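PDB 2WJR: probable n-acetylneuraminic acid outer membrane channel protein NANC, which forms a monomeric, weakly anion-selective outer membrane channel that lets N-acetylneuraminic acid, a sialic acid, enter the bacterium. Local coordinates for residues A[79-91]-A[103-115]. The protein carries 1 engineered substitution. Residues are numbered along the deposited sequence; the frame is centred on the assembly and turned at random.
Sequences SSNGTRYGPYVKL and IRYRYDWKAYRQQ. With OCT (N-octane), chain G; EPE (4-(2-hydroxyethyl)-1-piperazine ethanesulfonic acid), chain B; PO4 (phosphate ion), chain D.
Y85 and W109 pair through both of their backbone N-H and C=O groups, and the same antiparallel ladder carries on through V89 with Y105 to L91 with I103; strands 82-91 and 103-110, neighbouring staves of the porin barrel, run at 159° to each other. P87, which has no N-H to give, still takes Y107 N on its carbonyl O at 3.1 Å. On the face with Y105 and Y107, the bound n-octane lies along the surface, its C3 over the centre of the Y107 ring, consistent with a lipid-facing wall; on the same face, at the extracellular margin, Y85 CD2 meets W109 CE3 at the indole edge, 3.9 Å away. The other face, looking into the channel, is crowded with charge. R106 grips D108 side-on, NE to OD1 and NH2 to the syn lone pair of OD2, while the R84 guanidinium stacks over that carboxylate, planes 19° apart. R84 NE is 3.7 Å from D108 OD2, a long pairing of charges alone, and a water joins R84 NE to D108 OD1. With its chain bent at chi3 (84°), R84 turns NH2 onto O2S of EPE, a buffer molecule probably from the crystallisation liquor, at 2.8 Å, and K110 NZ holds O3S of the same sulfonate. Toward the periplasmic end of the pair, R104 lays CD over the Y88 ring, 3.9 Å from its centroid, and carries its charge on to D130. At the extracellular end Y112 sets its ring against N81, whose CB lies 3.3 Å from Y112 CE2, with K110 CB over the opposite face; an alanine in place of Y112 would probably open a gap between N81 and the K110 stem and leave N81 freer to move. Basic side chains clustered on the channel face, their charge partly offset by D108, are consistent with a pore that weakly favours anions and passes an acidic sugar; the sulfonate merely illustrates it.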
loop_
_atom_site.group_PDB
_atom_site.type_symbol
_atom_site.label_atom_id
_atom_site.label_comp_id
_atom_site.label_asym_id
_atom_site.label_seq_id
_atom_site.Cartn_x
_atom_site.Cartn_y
_atom_site.Cartn_z
ATOM N N SER A 79 -13.338 3.239 6.636
ATOM C CA SER A 79 -14.242 2.367 5.882
ATOM C C SER A 79 -15.620 2.369 6.555
ATOM O O SER A 79 -15.810 3.022 7.568
ATOM C CB SER A 79 -13.702 0.937 5.821
ATOM O OG SER A 79 -13.691 0.332 7.113
ATOM N N SER A 80 -16.564 1.622 5.994
ATOM C CA SER A 80 -17.913 1.494 6.584
ATOM C C SER A 80 -17.882 0.786 7.948
ATOM O O SER A 80 -18.748 1.026 8.784
ATOM C CB SER A 80 -18.839 0.757 5.628
ATOM O OG SER A 80 -18.433 -0.595 5.505
ATOM N N ASN A 81 -16.874 -0.059 8.188
ATOM C CA ASN A 81 -16.681 -0.650 9.517
ATOM C C ASN A 81 -16.192 0.361 10.538
ATOM O O ASN A 81 -16.412 0.187 11.724
ATOM C CB ASN A 81 -15.707 -1.836 9.475
ATOM C CG ASN A 81 -16.263 -3.030 8.731
ATOM O OD1 ASN A 81 -17.441 -3.321 8.814
ATOM N ND2 ASN A 81 -15.411 -3.729 8.007
ATOM N N GLY A 82 -15.508 1.414 10.084
ATOM C CA GLY A 82 -14.959 2.434 10.992
ATOM C C GLY A 82 -13.522 2.869 10.669
ATOM O O GLY A 82 -13.090 2.825 9.513
ATOM N N THR A 83 -12.786 3.275 11.699
ATOM C CA THR A 83 -11.463 3.882 11.507
ATOM C C THR A 83 -10.363 2.954 12.005
ATOM O O THR A 83 -10.491 2.305 13.040
ATOM C CB THR A 83 -11.355 5.247 12.217
ATOM O OG1 THR A 83 -12.391 6.122 11.742
ATOM C CG2 THR A 83 -9.975 5.886 11.969
ATOM N N ARG A 84 -9.287 2.882 11.233
ATOM C CA ARG A 84 -8.134 2.066 11.570
ATOM C C ARG A 84 -6.901 2.970 11.550
ATOM O O ARG A 84 -6.675 3.655 10.573
ATOM C CB ARG A 84 -7.982 0.958 10.549
ATOM C CG ARG A 84 -6.835 0.007 10.792
ATOM C CD ARG A 84 -6.604 -0.802 9.526
ATOM N NE ARG A 84 -5.760 -0.056 8.579
ATOM C CZ ARG A 84 -5.600 -0.349 7.288
ATOM N NH1 ARG A 84 -4.773 0.384 6.546
ATOM N NH2 ARG A 84 -6.250 -1.355 6.718
ATOM N N TYR A 85 -6.125 2.936 12.625
ATOM C CA TYR A 85 -4.972 3.832 12.790
ATOM C C TYR A 85 -3.684 3.033 12.643
ATOM O O TYR A 85 -3.519 2.001 13.317
ATOM C CB TYR A 85 -5.018 4.467 14.166
ATOM C CG TYR A 85 -6.201 5.377 14.395
ATOM C CD1 TYR A 85 -6.264 6.645 13.787
ATOM C CD2 TYR A 85 -7.265 4.982 15.203
ATOM C CE1 TYR A 85 -7.327 7.485 13.998
ATOM C CE2 TYR A 85 -8.359 5.830 15.414
ATOM C CZ TYR A 85 -8.371 7.080 14.812
ATOM O OH TYR A 85 -9.443 7.922 15.008
ATOM N N GLY A 86 -2.782 3.515 11.778
ATOM C CA GLY A 86 -1.553 2.800 11.455
ATOM C C GLY A 86 -0.284 3.601 11.652
ATOM O O GLY A 86 0.299 4.059 10.665
ATOM N N PRO A 87 0.115 3.821 12.915
ATOM C CA PRO A 87 1.371 4.499 13.160
ATOM C C PRO A 87 2.510 3.653 12.594
ATOM O O PRO A 87 2.424 2.410 12.573
ATOM C CB PRO A 87 1.421 4.614 14.673
ATOM C CG PRO A 87 0.538 3.510 15.178
ATOM C CD PRO A 87 -0.551 3.450 14.175
ATOM N N TYR A 88 3.544 4.315 12.068
ATOM C CA TYR A 88 4.643 3.604 11.460
ATOM C C TYR A 88 5.970 4.342 11.537
ATOM O O TYR A 88 6.007 5.538 11.871
ATOM C CB TYR A 88 4.335 3.277 9.993
ATOM C CG TYR A 88 4.179 4.432 9.001
ATOM C CD1 TYR A 88 2.946 4.708 8.420
ATOM C CD2 TYR A 88 5.278 5.196 8.591
ATOM C CE1 TYR A 88 2.807 5.714 7.466
ATOM C CE2 TYR A 88 5.150 6.158 7.632
ATOM C CZ TYR A 88 3.923 6.437 7.092
ATOM O OH TYR A 88 3.813 7.423 6.150
ATOM N N VAL A 89 7.043 3.609 11.241
ATOM C CA VAL A 89 8.325 4.237 10.940
ATOM C C VAL A 89 8.877 3.659 9.660
ATOM O O VAL A 89 8.971 2.426 9.506
ATOM C CB VAL A 89 9.351 4.085 12.070
ATOM C CG1 VAL A 89 10.697 4.788 11.670
ATOM C CG2 VAL A 89 8.799 4.665 13.359
ATOM N N LYS A 90 9.270 4.545 8.744
ATOM C CA LYS A 90 9.873 4.149 7.490
ATOM C C LYS A 90 11.326 4.623 7.463
ATOM O O LYS A 90 11.609 5.775 7.788
ATOM C CB LYS A 90 9.122 4.713 6.285
ATOM C CG LYS A 90 9.675 4.215 4.936
ATOM C CD LYS A 90 8.858 4.691 3.751
ATOM C CE LYS A 90 9.474 4.208 2.468
ATOM N NZ LYS A 90 8.597 4.522 1.301
ATOM N N LEU A 91 12.224 3.735 7.078
ATOM C CA LEU A 91 13.623 4.089 6.851
ATOM C C LEU A 91 13.906 4.023 5.364
ATOM O O LEU A 91 13.609 3.027 4.729
ATOM C CB LEU A 91 14.511 3.123 7.625
ATOM C CG LEU A 91 16.017 3.278 7.489
ATOM C CD1 LEU A 91 16.470 4.588 8.174
ATOM C CD2 LEU A 91 16.642 2.036 8.136
ATOM N N ILE A 103 12.345 0.494 4.051
ATOM C CA ILE A 103 11.694 -0.506 4.922
ATOM C C ILE A 103 10.773 0.206 5.900
ATOM O O ILE A 103 11.120 1.235 6.457
ATOM C CB ILE A 103 12.744 -1.391 5.652
ATOM C CG1 ILE A 103 12.089 -2.541 6.454
ATOM C CG2 ILE A 103 13.666 -0.542 6.554
ATOM C CD1 ILE A 103 11.905 -3.831 5.681
ATOM N N ARG A 104 9.597 -0.374 6.141
ATOM C CA ARG A 104 8.631 0.212 7.028
ATOM C C ARG A 104 8.008 -0.861 7.909
ATOM O O ARG A 104 7.736 -1.972 7.458
ATOM C CB ARG A 104 7.536 0.905 6.254
ATOM C CG ARG A 104 6.563 1.721 7.096
ATOM C CD ARG A 104 5.543 2.359 6.210
ATOM N NE ARG A 104 4.660 1.386 5.572
ATOM C CZ ARG A 104 3.808 1.664 4.596
ATOM N NH1 ARG A 104 3.696 2.912 4.128
ATOM N NH2 ARG A 104 3.063 0.701 4.076
ATOM N N TYR A 105 7.843 -0.509 9.169
ATOM C CA TYR A 105 6.989 -1.257 10.062
ATOM C C TYR A 105 5.820 -0.380 10.464
ATOM O O TYR A 105 6.003 0.774 10.912
ATOM C CB TYR A 105 7.737 -1.718 11.316
ATOM C CG TYR A 105 6.739 -2.193 12.344
ATOM C CD1 TYR A 105 6.163 -3.462 12.239
ATOM C CD2 TYR A 105 6.319 -1.358 13.374
ATOM C CE1 TYR A 105 5.221 -3.905 13.164
ATOM C CE2 TYR A 105 5.368 -1.786 14.298
ATOM C CZ TYR A 105 4.825 -3.060 14.182
ATOM O OH TYR A 105 3.886 -3.465 15.101
ATOM N N ARG A 106 4.615 -0.934 10.318
ATOM C CA ARG A 106 3.375 -0.252 10.667
ATOM C C ARG A 106 2.503 -1.177 11.525
ATOM O O ARG A 106 2.405 -2.381 11.231
ATOM C CB ARG A 106 2.610 0.104 9.398
ATOM C CG ARG A 106 1.339 0.971 9.602
ATOM C CD ARG A 106 0.815 1.353 8.230
ATOM N NE ARG A 106 -0.230 0.440 7.751
ATOM C CZ ARG A 106 -0.516 0.179 6.481
ATOM N NH1 ARG A 106 0.181 0.726 5.483
ATOM N NH2 ARG A 106 -1.518 -0.640 6.203
ATOM N N TYR A 107 1.911 -0.605 12.564
ATOM C CA TYR A 107 0.938 -1.287 13.438
ATOM C C TYR A 107 -0.454 -0.730 13.165
ATOM O O TYR A 107 -0.734 0.415 13.521
ATOM C CB TYR A 107 1.299 -1.066 14.907
ATOM C CG TYR A 107 0.340 -1.724 15.900
ATOM C CD1 TYR A 107 0.188 -3.101 15.929
ATOM C CD2 TYR A 107 -0.385 -0.961 16.806
ATOM C CE1 TYR A 107 -0.680 -3.718 16.830
ATOM C CE2 TYR A 107 -1.257 -1.565 17.730
ATOM C CZ TYR A 107 -1.399 -2.947 17.722
ATOM O OH TYR A 107 -2.257 -3.549 18.630
ATOM N N ASP A 108 -1.298 -1.556 12.545
ATOM C CA ASP A 108 -2.651 -1.203 12.188
ATOM C C ASP A 108 -3.588 -1.622 13.323
ATOM O O ASP A 108 -3.765 -2.829 13.609
ATOM C CB ASP A 108 -3.045 -1.895 10.895
ATOM C CG ASP A 108 -2.488 -1.194 9.660
ATOM O OD1 ASP A 108 -2.077 -0.011 9.751
ATOM O OD2 ASP A 108 -2.463 -1.831 8.598
ATOM N N TRP A 109 -4.140 -0.615 13.977
ATOM C CA TRP A 109 -4.968 -0.792 15.163
ATOM C C TRP A 109 -6.381 -0.367 14.785
ATOM O O TRP A 109 -6.587 0.755 14.315
ATOM C CB TRP A 109 -4.415 0.045 16.312
ATOM C CG TRP A 109 -5.187 -0.106 17.592
ATOM C CD1 TRP A 109 -4.996 -1.047 18.558
ATOM C CD2 TRP A 109 -6.281 0.715 18.040
ATOM N NE1 TRP A 109 -5.890 -0.859 19.582
ATOM C CE2 TRP A 109 -6.691 0.213 19.291
ATOM C CE3 TRP A 109 -6.937 1.833 17.511
ATOM C CZ2 TRP A 109 -7.731 0.785 20.025
ATOM C CZ3 TRP A 109 -7.986 2.401 18.239
ATOM C CH2 TRP A 109 -8.372 1.870 19.486
ATOM N N LYS A 110 -7.353 -1.261 14.953
ATOM C CA LYS A 110 -8.744 -0.943 14.614
ATOM C C LYS A 110 -9.468 -0.317 15.795
ATOM O O LYS A 110 -9.443 -0.849 16.906
ATOM C CB LYS A 110 -9.499 -2.184 14.150
ATOM C CG LYS A 110 -9.208 -2.577 12.742
ATOM C CD LYS A 110 -9.870 -3.882 12.377
ATOM C CE LYS A 110 -9.581 -4.287 10.954
ATOM N NZ LYS A 110 -10.254 -5.558 10.554
ATOM N N ALA A 111 -10.114 0.813 15.538
ATOM C CA ALA A 111 -10.857 1.548 16.556
ATOM C C ALA A 111 -12.247 0.936 16.771
ATOM O O ALA A 111 -13.067 1.498 17.485
ATOM C CB ALA A 111 -10.992 3.018 16.158
ATOM N N TYR A 112 -12.496 -0.208 16.161
ATOM C CA TYR A 112 -13.770 -0.898 16.278
ATOM C C TYR A 112 -13.511 -2.380 16.494
ATOM O O TYR A 112 -12.503 -2.923 16.020
ATOM C CB TYR A 112 -14.614 -0.688 15.029
ATOM C CG TYR A 112 -13.923 -1.044 13.729
ATOM C CD1 TYR A 112 -13.031 -0.162 13.117
ATOM C CD2 TYR A 112 -14.175 -2.259 13.102
ATOM C CE1 TYR A 112 -12.408 -0.494 11.906
ATOM C CE2 TYR A 112 -13.556 -2.599 11.914
ATOM C CZ TYR A 112 -12.684 -1.716 11.318
ATOM O OH TYR A 112 -12.096 -2.085 10.143
ATOM N N ARG A 113 -14.420 -3.017 17.217
ATOM C CA ARG A 113 -14.285 -4.429 17.576
ATOM C C ARG A 113 -15.082 -5.326 16.635
ATOM O O ARG A 113 -16.104 -4.929 16.085
ATOM C CB ARG A 113 -14.676 -4.640 19.033
ATOM C CG ARG A 113 -13.794 -3.858 19.972
ATOM C CD ARG A 113 -14.291 -3.853 21.393
ATOM N NE ARG A 113 -14.072 -5.127 22.072
ATOM C CZ ARG A 113 -15.009 -5.838 22.704
ATOM N NH1 ARG A 113 -16.275 -5.430 22.755
ATOM N NH2 ARG A 113 -14.676 -6.974 23.302
ATOM N N GLN A 114 -14.557 -6.520 16.379
ATOM C CA GLN A 114 -15.151 -7.427 15.412
ATOM C C GLN A 114 -15.101 -8.834 15.964
ATOM O O GLN A 114 -14.196 -9.186 16.728
ATOM C CB GLN A 114 -14.413 -7.416 14.063
ATOM C CG GLN A 114 -14.593 -6.148 13.235
ATOM C CD GLN A 114 -13.636 -6.077 12.068
ATOM O OE1 GLN A 114 -12.406 -6.074 12.251
ATOM N NE2 GLN A 114 -14.180 -6.003 10.875
ATOM N N GLN A 115 -16.058 -9.640 15.523
ATOM C CA GLN A 115 -16.105 -11.038 15.930
ATOM C C GLN A 115 -14.859 -11.795 15.443
ATOM O O GLN A 115 -14.551 -11.834 14.238
ATOM C CB GLN A 115 -17.372 -11.724 15.422
ATOM C CG GLN A 115 -17.495 -13.130 16.008
ATOM C CD GLN A 115 -18.626 -13.959 15.420
ATOM O OE1 GLN A 115 -19.294 -14.694 16.153
ATOM N NE2 GLN A 115 -18.807 -13.900 14.105
HETATM C C1 OCT G . 1.434 -4.021 20.504
HETATM C C2 OCT G . 2.569 -3.464 19.626
HETATM C C3 OCT G . 2.394 -1.960 19.345
HETATM C C4 OCT G . 3.457 -1.385 18.390
HETATM C C5 OCT G . 3.187 0.107 18.077
HETATM C C6 OCT G . 4.444 0.845 17.571
HETATM C C7 OCT G . 4.124 2.122 16.764
HETATM C C8 OCT G . 5.065 2.316 15.558
HETATM N N1 EPE B . -7.296 -6.125 4.515
HETATM C C2 EPE B . -5.936 -6.700 4.613
HETATM C C3 EPE B . -5.740 -7.796 3.566
HETATM N N4 EPE B . -5.967 -7.277 2.224
HETATM C C5 EPE B . -7.324 -6.766 2.125
HETATM C C6 EPE B . -7.596 -5.667 3.141
HETATM C C7 EPE B . -5.677 -8.308 1.246
HETATM C C8 EPE B . -5.786 -7.833 -0.197
HETATM O O8 EPE B . -7.094 -8.115 -0.650
HETATM C C9 EPE B . -7.381 -4.995 5.442
HETATM C C10 EPE B . -8.778 -4.383 5.446
HETATM S S EPE B . -9.217 -3.711 7.060
HETATM O O1S EPE B . -10.270 -2.727 6.841
HETATM O O2S EPE B . -8.104 -3.119 7.774
HETATM O O3S EPE B . -9.764 -4.809 7.873
HETATM P P PO4 D . -9.863 -5.665 22.759
HETATM O O1 PO4 D . -9.826 -5.674 24.269
HETATM O O2 PO4 D . -9.235 -4.364 22.305
HETATM O O3 PO4 D . -9.063 -6.838 22.213
HETATM O O4 PO4 D . -11.304 -5.771 22.300
HETATM O O HOH W 1 -3.823 1.862 8.979
#